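Local coordinates for protein microbial serine proteinases; subtilisin (Bacillus subtilis, PDB 2GKO) that probably hydrolyses peptide bonds as a calcium-loaded, cold-adapted serine protease of the subtilisin family, at residues V48-D53 against G123-A128; W99-L104 against I119-D124; K211-A214 against I219-G222; Y200-F205 against D298-F303. All coordinates share one frame; numbering follows the deposited sequence.

Contact 1: V48-D53 against G123-A128; sequences VEQCKD and GDQATA. With CA (calcium ion), chain B.
Gln50 and Lys52 each set CG opposite the carbonyl carbon and run straight out from strand 48-53 (chi1 -62° in Gln50), whereas Gln125 folds back at its second torsion (chi2 -73°) to meet them. These shapes bring three polar ends together although the CA atoms of Gln50 and Gln125 are 10.5 Å apart. The two amides meet at a slant, with their planes 62° apart. As modelled, Gln50 OE1 and Gln125 OE1 are 2.9 Å from each other; both amides are probably turned over, so this distance supports close approach and not a particular donor. Lys52 comes at Gln125 from the opposing direction, and Lys52 NZ lies 3.7 Å from Gln125 CD; the stronger partner of this buried ammonium is His121 NE2. Beside this cluster Glu49 holds a calcium ion unevenly with both carboxylate oxygens, Glu49 OE1 at 2.2 Å and Glu49 OE2 at 2.7 Å. Three waters, Asn29 and Asp97 also bind the ion, and Glu49 OE1 in addition accepts a hydrogen bond from Trp99 NE1. Strand 48-53 pairs in parallel with strand 97-102 through backbone bonds to Leu98 and Ala100. Helix 112-129 packs over that neighbour, as helices flank the parallel sheet of the subtilase fold, so Gln125 rests on Trp99 and Tyr101 and reaches past them to the adjoining strand.

Contact 2: W99-L104 against I119-D124; sequences WAYKVL and IRHAGD
Tyr101 and Trp99 face helix 112-129 chiefly through His121 and Ala122, and residues 119-124 run nearly antiparallel to residues 99-102 (153° between directions, axes 10.6 Å apart at closest). At the start of the helical segment, Ile119 turns its side chain from this strand and packs on Leu33, Ile135 and Met137. One step beyond Arg120, which meets Tyr154 in a cation-pi contact, His121 directs its CB toward the strand, and with CG opposite the backbone N (chi1 -174°) its ring lies beside Tyr101. The His121 and Tyr101 side chains cross at about a right angle, and His121 CD2 comes 3.4 Å from Tyr101 OH. With centroids 5.7 Å apart and planes inclined by 37°, the rings meet obliquely. His121 NE2 is engaged by Lys52 on the next strand. Ala122 follows with two touches: its CB lies 4.0 Å from Tyr101 CE2, and its carbonyl O sits at the edge of the indole, 4.2 Å from Trp99 CZ3. The backbone N of Ala122 also lies at the Tyr101 ring edge, in plane. Further on, Asp124 turns to Tyr154 of helix 146-157. The unit is a beta-alpha-beta crossover of the subtilase fold: strand 97-102 leads into helix 112-129, which crosses strand 29-34 and returns through the parallel strand 133-137, with Ala122 and Ile119 both packed on Ile135.

Contact 3: K211-A214 against I219-G222; sequences KRTA and IQKG. With CA (calcium ion), chain C.
Thr213 and Gln220 meet most closely where both hold the same calcium ion. Thr213 O is 2.2 Å from the metal and Gln220 OE1 2.3 Å, which leaves these two oxygens 3.2 Å apart; they are neighbours because the cation draws both, not because they are hydrogen-bonded. The two side chains run past one another, pointing opposite ways, and Gln220 OE1 also lies 3.4 Å from Thr213 CB. The glutamine reaches the ion by bending at its second torsion (chi2 91°), and because the metal takes OE1, the amide is held with that oxygen facing the ion. Here the chain forms a calcium-binding loop between strands 199-202 and 226-229. Only four residues separate the two segments, and two of them, Asp216 and Val218, also supply ligands, with Asp223 just beyond. One water, 2.4 Å from the ion, completes six ligand atoms. Away from the metal the fit is looser. Thr213 OG1 and Lys221 O stand 4.4 Å apart, a gap closed by a second water that donates 2.7 Å to Thr213 OG1 and 2.8 Å to Lys221 O. Thr213 chi1 of 56° turns the hydroxyl toward that water. Lys211 and Arg212, which precede Thr213, are exposed, while Lys221 points its side chain from the contact and forms a salt bridge with Glu144. Ile219 likewise turns from Thr213, packing on Phe303 and on Arg275 and Gln279 of helix 271-283.

Contact 4: Y200-F205 against D298-F303; sequences YRVADF and DIASGF. With CA (calcium ion), chain D.
Val202, at the end of strand 199-202, abuts the turn 298-303 with its CA 6.6 Å from that of Ala300, and the turn is closed by Asp298 N to Gly302 O at 3.2 Å. Val202 inserts both methyls. CG1, opposite the backbone N (chi1 -178°), rests against the Ala300 carbonyl, 3.6 Å from Ala300 O, and Val202 CG2 meets Ser301 CB at 3.7 Å and Ala300 CB at 4.0 Å. The CG2 contacts are apolar, while the turn is stiffened from within by Asp298. Asp298 OD1 accepts from Ser301 OG at 2.7 Å and from Ser301 N at 2.9 Å, the latter nearly along its C-O axis, an Asx motif. Its other oxygen, OD2, binds a calcium ion at 2.3 Å. A water on the same ion donates to Ser301 OG and Gly302 O, tying the turn to the metal a second time; Asp286, Ile287, Gly294 and Gly296 supply the remaining ligands. Around the contact, strand 199-202 runs antiparallel to strands 186-192 and 194-196, Val202 bonds through its backbone to Ser289, and the turn is anchored by Ser301 O to Ser227 and by Phe303, whose side chain packs against helix 271-283.

Contacts 1 and 2 form one block, with centres 7 Å apart: they share Gly123 and Asp124 on helix 112-129 and reach adjacent strands, and Gln125 CB of contact 1 packs 3.5 Å from Trp99 CZ3 of contact 2. Contacts 3 and 4, centres 14 Å apart, make a second block, joined by Ala214 CB to Ile299 CG2 at 3.5 Å and Ile219 CD1 to Phe303 CE1 at 3.6 Å. Contacts 1 and 4 reach the same sheet on opposite sides of the chain's centre, about 32 Å between centres. Each of contacts 1, 3 and 4 holds its own calcium. The phenylmethanesulfonic acid in the active-site pocket lies about 13 Å from the Val202 side chain.

Contact 1: V48-D53 against G123-A128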
loop_
_atom_site.group_PDB
_atom_site.type_symbol
_atom_site.label_atom_id
_atom_site.label_comp_id
_atom_site.label_asym_id
_atom_site.label_seq_id
_atom_site.Cartn_x
_atom_site.Cartn_y
_atom_site.Cartn_z
ATOM N N VAL A 48 -0.659 13.137 10.702
ATOM C CA VAL A 48 -1.100 13.929 9.546
ATOM C C VAL A 48 -0.109 15.073 9.285
ATOM O O VAL A 48 0.149 15.912 10.155
ATOM C CB VAL A 48 -2.501 14.497 9.739
ATOM C CG1 VAL A 48 -2.850 15.430 8.605
ATOM C CG2 VAL A 48 -3.526 13.378 9.834
ATOM N N GLU A 49 0.420 15.116 8.070
ATOM C CA GLU A 49 1.301 16.193 7.657
ATOM C C GLU A 49 0.725 17.016 6.505
ATOM O O GLU A 49 0.743 18.243 6.566
ATOM C CB GLU A 49 2.658 15.627 7.275
ATOM C CG GLU A 49 3.716 16.698 7.115
ATOM C CD GLU A 49 5.070 16.060 7.043
ATOM O OE1 GLU A 49 5.398 15.552 5.989
ATOM O OE2 GLU A 49 5.796 16.006 8.066
ATOM N N GLN A 50 0.245 16.333 5.463
ATOM C CA GLN A 50 -0.411 16.955 4.323
ATOM C C GLN A 50 -1.814 16.418 4.144
ATOM O O GLN A 50 -2.105 15.270 4.508
ATOM C CB GLN A 50 0.387 16.746 3.030
ATOM C CG GLN A 50 1.773 17.399 3.110
ATOM C CD GLN A 50 2.435 17.605 1.754
ATOM O OE1 GLN A 50 3.625 17.987 1.689
ATOM N NE2 GLN A 50 1.709 17.339 0.690
ATOM N N CYS A 51 -2.687 17.260 3.628
ATOM C CA CYS A 51 -4.093 16.948 3.460
ATOM C C CYS A 51 -4.576 17.807 2.293
ATOM O O CYS A 51 -4.750 19.007 2.447
ATOM C CB CYS A 51 -4.860 17.247 4.750
ATOM S SG CYS A 51 -6.640 17.184 4.672
ATOM N N LYS A 52 -4.690 17.186 1.115
ATOM C CA LYS A 52 -4.929 17.891 -0.142
ATOM C C LYS A 52 -5.979 17.137 -0.936
ATOM O O LYS A 52 -6.020 15.899 -0.924
ATOM C CB LYS A 52 -3.636 18.016 -0.940
ATOM C CG LYS A 52 -2.567 18.860 -0.230
ATOM C CD LYS A 52 -1.255 18.892 -0.967
ATOM C CE LYS A 52 -0.271 19.893 -0.322
ATOM N NZ LYS A 52 1.106 19.777 -0.829
ATOM N N ASP A 53 -6.867 17.884 -1.582
ATOM C CA ASP A 53 -7.992 17.312 -2.308
ATOM C C ASP A 53 -7.858 17.617 -3.801
ATOM O O ASP A 53 -8.027 18.763 -4.213
ATOM C CB ASP A 53 -9.288 17.870 -1.757
ATOM C CG ASP A 53 -10.523 17.203 -2.321
ATOM O OD1 ASP A 53 -10.447 16.375 -3.244
ATOM O OD2 ASP A 53 -11.649 17.441 -1.846
ATOM N N GLY A 123 5.497 13.656 -6.378
ATOM C CA GLY A 123 6.855 13.719 -6.906
ATOM C C GLY A 123 7.455 15.113 -6.789
ATOM O O GLY A 123 8.623 15.244 -6.409
ATOM N N ASP A 124 6.665 16.134 -7.086
ATOM C CA ASP A 124 7.126 17.520 -7.030
ATOM C C ASP A 124 7.450 17.916 -5.598
ATOM O O ASP A 124 8.406 18.666 -5.356
ATOM C CB ASP A 124 6.088 18.464 -7.630
ATOM C CG ASP A 124 5.991 18.332 -9.131
ATOM O OD1 ASP A 124 4.956 18.727 -9.678
ATOM O OD2 ASP A 124 6.910 17.843 -9.824
ATOM N N GLN A 125 6.680 17.388 -4.656
ATOM C CA GLN A 125 6.903 17.635 -3.230
ATOM C C GLN A 125 8.147 16.910 -2.739
ATOM O O GLN A 125 8.907 17.442 -1.927
ATOM C CB GLN A 125 5.669 17.199 -2.413
ATOM C CG GLN A 125 4.477 18.100 -2.564
ATOM C CD GLN A 125 4.658 19.415 -1.856
ATOM O OE1 GLN A 125 4.637 19.445 -0.641
ATOM N NE2 GLN A 125 4.883 20.499 -2.605
ATOM N N ALA A 126 8.371 15.689 -3.222
ATOM C CA ALA A 126 9.575 14.953 -2.881
ATOM C C ALA A 126 10.782 15.799 -3.263
ATOM O O ALA A 126 11.729 15.919 -2.508
ATOM C CB ALA A 126 9.618 13.616 -3.598
ATOM N N THR A 127 10.712 16.399 -4.446
ATOM C CA THR A 127 11.825 17.202 -4.975
ATOM C C THR A 127 11.968 18.505 -4.203
ATOM O O THR A 127 13.062 18.826 -3.745
ATOM C CB THR A 127 11.574 17.504 -6.451
ATOM O OG1 THR A 127 11.522 16.279 -7.189
ATOM C CG2 THR A 127 12.742 18.277 -7.058
ATOM N N ALA A 128 10.856 19.220 -4.041
ATOM C CA ALA A 128 10.861 20.550 -3.431
ATOM C C ALA A 128 11.307 20.515 -1.977
ATOM O O ALA A 128 12.019 21.416 -1.531
ATOM C CB ALA A 128 9.504 21.206 -3.546
HETATM CA CA CA B . 7.429 14.653 6.352
HETATM O O HOH W 1 8.351 16.307 7.647
HETATM O O HOH W 2 7.951 16.066 4.582
HETATM O O HOH W 3 9.466 13.931 6.160
#

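Contact 2: W99-L104 against I119-D124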
loop_
_atom_site.group_PDB
_atom_site.type_symbol
_atom_site.label_atom_id
_atom_site.label_comp_id
_atom_site.label_asym_id
_atom_site.label_seq_id
_atom_site.Cartn_x
_atom_site.Cartn_y
_atom_site.Cartn_z
ATOM N N TRP A 99 0.597 11.825 4.154
ATOM C CA TRP A 99 0.129 12.793 3.160
ATOM C C TRP A 99 -1.150 12.215 2.588
ATOM O O TRP A 99 -1.117 11.258 1.811
ATOM C CB TRP A 99 1.135 12.993 2.030
ATOM C CG TRP A 99 2.408 13.612 2.432
ATOM C CD1 TRP A 99 2.836 13.904 3.710
ATOM C CD2 TRP A 99 3.471 13.996 1.566
ATOM N NE1 TRP A 99 4.088 14.467 3.674
ATOM C CE2 TRP A 99 4.511 14.524 2.371
ATOM C CE3 TRP A 99 3.653 13.951 0.179
ATOM C CZ2 TRP A 99 5.714 15.006 1.827
ATOM C CZ3 TRP A 99 4.843 14.428 -0.355
ATOM C CH2 TRP A 99 5.844 14.960 0.462
ATOM N N ALA A 100 -2.272 12.761 3.036
ATOM C CA ALA A 100 -3.594 12.279 2.670
ATOM C C ALA A 100 -3.996 13.067 1.432
ATOM O O ALA A 100 -4.323 14.256 1.530
ATOM C CB ALA A 100 -4.592 12.490 3.825
ATOM N N TYR A 101 -3.925 12.414 0.267
ATOM C CA TYR A 101 -4.272 13.035 -1.020
ATOM C C TYR A 101 -5.579 12.410 -1.521
ATOM O O TYR A 101 -5.618 11.217 -1.867
ATOM C CB TYR A 101 -3.154 12.798 -2.035
ATOM C CG TYR A 101 -1.912 13.650 -1.876
ATOM C CD1 TYR A 101 -1.680 14.437 -0.737
ATOM C CD2 TYR A 101 -0.934 13.653 -2.885
ATOM C CE1 TYR A 101 -0.493 15.204 -0.602
ATOM C CE2 TYR A 101 0.216 14.420 -2.784
ATOM C CZ TYR A 101 0.444 15.199 -1.641
ATOM O OH TYR A 101 1.611 15.919 -1.574
ATOM N N LYS A 102 -6.660 13.195 -1.557
ATOM C CA LYS A 102 -7.957 12.684 -1.999
ATOM C C LYS A 102 -7.969 12.737 -3.524
ATOM O O LYS A 102 -7.877 13.811 -4.100
ATOM C CB LYS A 102 -9.118 13.461 -1.384
ATOM C CG LYS A 102 -10.490 12.932 -1.732
ATOM C CD LYS A 102 -11.560 13.657 -0.947
ATOM C CE LYS A 102 -12.919 13.084 -1.251
ATOM N NZ LYS A 102 -14.026 13.734 -0.463
ATOM N N VAL A 103 -8.042 11.574 -4.144
ATOM C CA VAL A 103 -8.109 11.434 -5.607
ATOM C C VAL A 103 -9.363 10.728 -6.119
ATOM O O VAL A 103 -9.611 10.717 -7.335
ATOM C CB VAL A 103 -6.858 10.708 -6.143
ATOM C CG1 VAL A 103 -5.618 11.387 -5.638
ATOM C CG2 VAL A 103 -6.853 9.191 -5.801
ATOM N N LEU A 104 -10.148 10.143 -5.212
ATOM C CA LEU A 104 -11.387 9.443 -5.536
ATOM C C LEU A 104 -12.488 10.293 -4.924
ATOM O O LEU A 104 -12.579 10.445 -3.709
ATOM C CB LEU A 104 -11.353 8.043 -4.959
ATOM C CG LEU A 104 -10.184 7.154 -5.383
ATOM C CD1 LEU A 104 -10.282 5.757 -4.774
ATOM C CD2 LEU A 104 -10.132 7.043 -6.879
ATOM N N ILE A 119 -0.256 12.129 -8.207
ATOM C CA ILE A 119 0.996 11.404 -8.327
ATOM C C ILE A 119 2.102 12.397 -8.663
ATOM O O ILE A 119 3.151 12.393 -8.055
ATOM C CB ILE A 119 0.919 10.305 -9.412
ATOM C CG1 ILE A 119 -0.090 9.212 -9.020
ATOM C CG2 ILE A 119 2.283 9.663 -9.603
ATOM C CD1 ILE A 119 -0.456 8.347 -10.177
ATOM N N ARG A 120 1.861 13.241 -9.666
ATOM C CA ARG A 120 2.858 14.235 -10.025
ATOM C C ARG A 120 3.166 15.172 -8.868
ATOM O O ARG A 120 4.319 15.494 -8.650
ATOM C CB ARG A 120 2.425 15.034 -11.249
ATOM C CG ARG A 120 2.363 14.201 -12.531
ATOM C CD ARG A 120 1.902 14.989 -13.721
ATOM N NE ARG A 120 2.752 16.159 -13.874
ATOM C CZ ARG A 120 3.893 16.191 -14.568
ATOM N NH1 ARG A 120 4.591 17.323 -14.600
ATOM N NH2 ARG A 120 4.336 15.108 -15.232
ATOM N N HIS A 121 2.140 15.613 -8.156
ATOM C CA HIS A 121 2.328 16.521 -7.034
ATOM C C HIS A 121 3.194 15.903 -5.938
ATOM O O HIS A 121 4.072 16.560 -5.386
ATOM C CB HIS A 121 0.993 17.007 -6.475
ATOM C CG HIS A 121 1.147 18.047 -5.406
ATOM N ND1 HIS A 121 1.748 19.269 -5.643
ATOM C CD2 HIS A 121 0.859 18.020 -4.082
ATOM C CE1 HIS A 121 1.776 19.966 -4.517
ATOM N NE2 HIS A 121 1.242 19.231 -3.558
ATOM N N ALA A 122 2.984 14.622 -5.658
ATOM C CA ALA A 122 3.774 13.916 -4.671
ATOM C C ALA A 122 5.240 13.916 -5.096
ATOM O O ALA A 122 6.120 14.146 -4.294
ATOM C CB ALA A 122 3.268 12.494 -4.497
ATOM N N GLY A 123 5.497 13.656 -6.378
ATOM C CA GLY A 123 6.855 13.719 -6.906
ATOM C C GLY A 123 7.455 15.113 -6.789
ATOM O O GLY A 123 8.623 15.244 -6.409
ATOM N N ASP A 124 6.665 16.134 -7.086
ATOM C CA ASP A 124 7.126 17.520 -7.030
ATOM C C ASP A 124 7.450 17.916 -5.598
ATOM O O ASP A 124 8.406 18.666 -5.356
ATOM C CB ASP A 124 6.088 18.464 -7.630
ATOM C CG ASP A 124 5.991 18.332 -9.131
ATOM O OD1 ASP A 124 4.956 18.727 -9.678
ATOM O OD2 ASP A 124 6.910 17.843 -9.824
#

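Contact 3: K211-A214 against I219-G222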
loop_
_atom_site.group_PDB
_atom_site.type_symbol
_atom_site.label_atom_id
_atom_site.label_comp_id
_atom_site.label_asym_id
_atom_site.label_seq_id
_atom_site.Cartn_x
_atom_site.Cartn_y
_atom_site.Cartn_z
ATOM N N LYS A 211 1.611 -15.468 -16.997
ATOM C CA LYS A 211 2.490 -16.646 -16.932
ATOM C C LYS A 211 3.810 -16.447 -17.694
ATOM O O LYS A 211 4.846 -16.945 -17.259
ATOM C CB LYS A 211 1.808 -17.884 -17.496
ATOM C CG LYS A 211 0.555 -18.330 -16.812
ATOM C CD LYS A 211 0.152 -19.733 -17.220
ATOM C CE LYS A 211 -1.181 -20.094 -16.593
ATOM N NZ LYS A 211 -1.701 -21.428 -16.975
ATOM N N ARG A 212 3.780 -15.727 -18.805
ATOM C CA ARG A 212 4.966 -15.705 -19.670
ATOM C C ARG A 212 6.138 -14.899 -19.101
ATOM O O ARG A 212 7.254 -15.028 -19.601
ATOM C CB ARG A 212 4.641 -15.236 -21.100
ATOM C CG ARG A 212 4.162 -13.845 -21.244
ATOM C CD ARG A 212 3.762 -13.529 -22.662
ATOM N NE ARG A 212 2.493 -14.162 -23.027
ATOM C CZ ARG A 212 2.036 -14.243 -24.269
ATOM N NH1 ARG A 212 0.872 -14.815 -24.514
ATOM N NH2 ARG A 212 2.736 -13.753 -25.276
ATOM N N THR A 213 5.894 -14.065 -18.088
ATOM C CA THR A 213 6.977 -13.262 -17.506
ATOM C C THR A 213 7.261 -13.622 -16.066
ATOM O O THR A 213 8.067 -12.963 -15.415
ATOM C CB THR A 213 6.674 -11.760 -17.600
ATOM O OG1 THR A 213 5.414 -11.477 -16.977
ATOM C CG2 THR A 213 6.520 -11.296 -19.025
ATOM N N ALA A 214 6.641 -14.683 -15.574
ATOM C CA ALA A 214 6.777 -15.083 -14.173
ATOM C C ALA A 214 7.966 -16.034 -13.978
ATOM O O ALA A 214 8.460 -16.607 -14.935
ATOM C CB ALA A 214 5.493 -15.736 -13.699
ATOM N N ILE A 219 11.124 -7.988 -12.307
ATOM C CA ILE A 219 9.801 -7.409 -12.551
ATOM C C ILE A 219 9.706 -6.757 -13.918
ATOM O O ILE A 219 10.440 -5.820 -14.231
ATOM C CB ILE A 219 9.435 -6.381 -11.455
ATOM C CG1 ILE A 219 9.424 -7.044 -10.074
ATOM C CG2 ILE A 219 8.128 -5.637 -11.813
ATOM C CD1 ILE A 219 8.344 -8.094 -9.852
ATOM N N GLN A 220 8.768 -7.271 -14.716
ATOM C CA GLN A 220 8.330 -6.650 -15.942
ATOM C C GLN A 220 6.906 -6.161 -15.755
ATOM O O GLN A 220 6.247 -6.526 -14.782
ATOM C CB GLN A 220 8.364 -7.665 -17.105
ATOM C CG GLN A 220 9.770 -8.170 -17.464
ATOM C CD GLN A 220 10.212 -9.422 -16.730
ATOM O OE1 GLN A 220 9.408 -10.194 -16.237
ATOM N NE2 GLN A 220 11.530 -9.638 -16.677
ATOM N N LYS A 221 6.457 -5.337 -16.691
ATOM C CA LYS A 221 5.050 -4.964 -16.791
ATOM C C LYS A 221 4.198 -6.232 -16.731
ATOM O O LYS A 221 4.457 -7.204 -17.462
ATOM C CB LYS A 221 4.799 -4.189 -18.089
ATOM C CG LYS A 221 3.423 -3.586 -18.235
ATOM C CD LYS A 221 3.307 -2.746 -19.491
ATOM C CE LYS A 221 1.947 -2.053 -19.569
ATOM N NZ LYS A 221 1.788 -1.161 -20.791
ATOM N N GLY A 222 3.202 -6.241 -15.851
ATOM C CA GLY A 222 2.299 -7.378 -15.715
ATOM C C GLY A 222 2.610 -8.381 -14.616
ATOM O O GLY A 222 1.872 -9.342 -14.412
HETATM CA CA CA C . 9.111 -11.335 -14.281
HETATM O O HOH W 4 3.575 -9.800 -18.033
HETATM O O HOH W 5 8.330 -11.988 -12.091
#

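Contact 4: Y200-F205 against D298-F303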
loop_
_atom_site.group_PDB
_atom_site.type_symbol
_atom_site.label_atom_id
_atom_site.label_comp_id
_atom_site.label_asym_id
_atom_site.label_seq_id
_atom_site.Cartn_x
_atom_site.Cartn_y
_atom_site.Cartn_z
ATOM N N TYR A 200 1.501 -18.453 4.569
ATOM C CA TYR A 200 0.235 -17.782 4.331
ATOM C C TYR A 200 -0.223 -18.050 2.897
ATOM O O TYR A 200 0.585 -18.258 1.987
ATOM C CB TYR A 200 0.376 -16.283 4.591
ATOM C CG TYR A 200 0.437 -15.974 6.061
ATOM C CD1 TYR A 200 -0.708 -16.004 6.833
ATOM C CD2 TYR A 200 1.643 -15.687 6.680
ATOM C CE1 TYR A 200 -0.668 -15.725 8.178
ATOM C CE2 TYR A 200 1.691 -15.411 8.028
ATOM C CZ TYR A 200 0.551 -15.437 8.775
ATOM O OH TYR A 200 0.586 -15.165 10.132
ATOM N N ARG A 201 -1.539 -18.014 2.705
ATOM C CA ARG A 201 -2.145 -18.374 1.431
ATOM C C ARG A 201 -2.605 -17.092 0.725
ATOM O O ARG A 201 -3.144 -16.205 1.362
ATOM C CB ARG A 201 -3.331 -19.282 1.684
ATOM C CG ARG A 201 -4.042 -19.768 0.447
ATOM C CD ARG A 201 -5.157 -20.719 0.749
ATOM N NE ARG A 201 -5.717 -21.313 -0.464
ATOM C CZ ARG A 201 -6.665 -20.772 -1.219
ATOM N NH1 ARG A 201 -7.216 -19.599 -0.920
ATOM N NH2 ARG A 201 -7.043 -21.413 -2.309
ATOM N N VAL A 202 -2.388 -17.027 -0.582
ATOM C CA VAL A 202 -2.918 -15.925 -1.391
ATOM C C VAL A 202 -4.428 -16.099 -1.470
ATOM O O VAL A 202 -4.917 -17.191 -1.749
ATOM C CB VAL A 202 -2.355 -15.906 -2.818
ATOM C CG1 VAL A 202 -2.911 -14.696 -3.585
ATOM C CG2 VAL A 202 -0.821 -15.856 -2.811
ATOM N N ALA A 203 -5.163 -15.006 -1.256
ATOM C CA ALA A 203 -6.600 -15.035 -1.387
ATOM C C ALA A 203 -7.007 -15.246 -2.842
ATOM O O ALA A 203 -6.397 -14.705 -3.734
ATOM C CB ALA A 203 -7.194 -13.755 -0.809
ATOM N N ASP A 204 -8.045 -16.049 -3.060
ATOM C CA ASP A 204 -8.549 -16.325 -4.404
ATOM C C ASP A 204 -8.870 -15.039 -5.179
ATOM O O ASP A 204 -8.653 -14.987 -6.369
ATOM C CB ASP A 204 -9.820 -17.181 -4.372
ATOM C CG ASP A 204 -9.600 -18.574 -3.841
ATOM O OD1 ASP A 204 -8.440 -18.984 -3.582
ATOM O OD2 ASP A 204 -10.579 -19.329 -3.670
ATOM N N PHE A 205 -9.368 -13.997 -4.506
ATOM C CA PHE A 205 -9.728 -12.756 -5.211
ATOM C C PHE A 205 -8.555 -11.961 -5.759
ATOM O O PHE A 205 -8.724 -11.106 -6.616
ATOM C CB PHE A 205 -10.619 -11.844 -4.349
ATOM C CG PHE A 205 -9.916 -11.211 -3.179
ATOM C CD1 PHE A 205 -9.051 -10.138 -3.382
ATOM C CD2 PHE A 205 -10.111 -11.672 -1.892
ATOM C CE1 PHE A 205 -8.372 -9.550 -2.312
ATOM C CE2 PHE A 205 -9.446 -11.072 -0.804
ATOM C CZ PHE A 205 -8.572 -10.020 -1.029
ATOM N N ASP A 298 6.035 -16.511 -8.460
ATOM C CA ASP A 298 4.818 -16.998 -9.125
ATOM C C ASP A 298 3.805 -15.884 -9.349
ATOM O O ASP A 298 3.935 -14.780 -8.820
ATOM C CB ASP A 298 4.222 -18.198 -8.380
ATOM C CG ASP A 298 3.837 -17.877 -6.969
ATOM O OD1 ASP A 298 2.936 -17.038 -6.805
ATOM O OD2 ASP A 298 4.331 -18.410 -5.957
ATOM N N ILE A 299 2.804 -16.168 -10.171
ATOM C CA ILE A 299 1.853 -15.129 -10.575
ATOM C C ILE A 299 0.856 -14.765 -9.474
ATOM O O ILE A 299 0.201 -13.724 -9.559
ATOM C CB ILE A 299 1.068 -15.510 -11.866
ATOM C CG1 ILE A 299 0.224 -16.767 -11.645
ATOM C CG2 ILE A 299 2.019 -15.654 -13.048
ATOM C CD1 ILE A 299 -0.626 -17.128 -12.840
ATOM N N ALA A 300 0.725 -15.611 -8.466
ATOM C CA ALA A 300 -0.185 -15.354 -7.355
ATOM C C ALA A 300 0.400 -14.405 -6.325
ATOM O O ALA A 300 -0.288 -13.518 -5.825
ATOM C CB ALA A 300 -0.569 -16.631 -6.691
ATOM N N SER A 301 1.681 -14.591 -6.034
ATOM C CA SER A 301 2.315 -13.969 -4.884
ATOM C C SER A 301 3.602 -13.207 -5.206
ATOM O O SER A 301 4.197 -12.636 -4.305
ATOM C CB SER A 301 2.589 -15.031 -3.828
ATOM O OG SER A 301 3.495 -16.015 -4.316
ATOM N N GLY A 302 3.998 -13.158 -6.478
ATOM C CA GLY A 302 5.277 -12.598 -6.860
ATOM C C GLY A 302 6.410 -13.301 -6.112
ATOM O O GLY A 302 6.408 -14.531 -5.982
ATOM N N PHE A 303 7.346 -12.516 -5.581
ATOM C CA PHE A 303 8.578 -13.061 -4.977
ATOM C C PHE A 303 8.331 -13.683 -3.613
ATOM O O PHE A 303 9.105 -14.536 -3.153
ATOM C CB PHE A 303 9.637 -11.971 -4.823
ATOM C CG PHE A 303 10.126 -11.344 -6.111
ATOM C CD1 PHE A 303 9.568 -11.626 -7.367
ATOM C CD2 PHE A 303 11.198 -10.458 -6.050
ATOM C CE1 PHE A 303 10.022 -11.014 -8.500
ATOM C CE2 PHE A 303 11.661 -9.848 -7.171
ATOM C CZ PHE A 303 11.094 -10.122 -8.410
HETATM CA CA CA D . 6.095 -18.759 -4.501
HETATM O O HOH W 6 6.068 -16.425 -3.804
#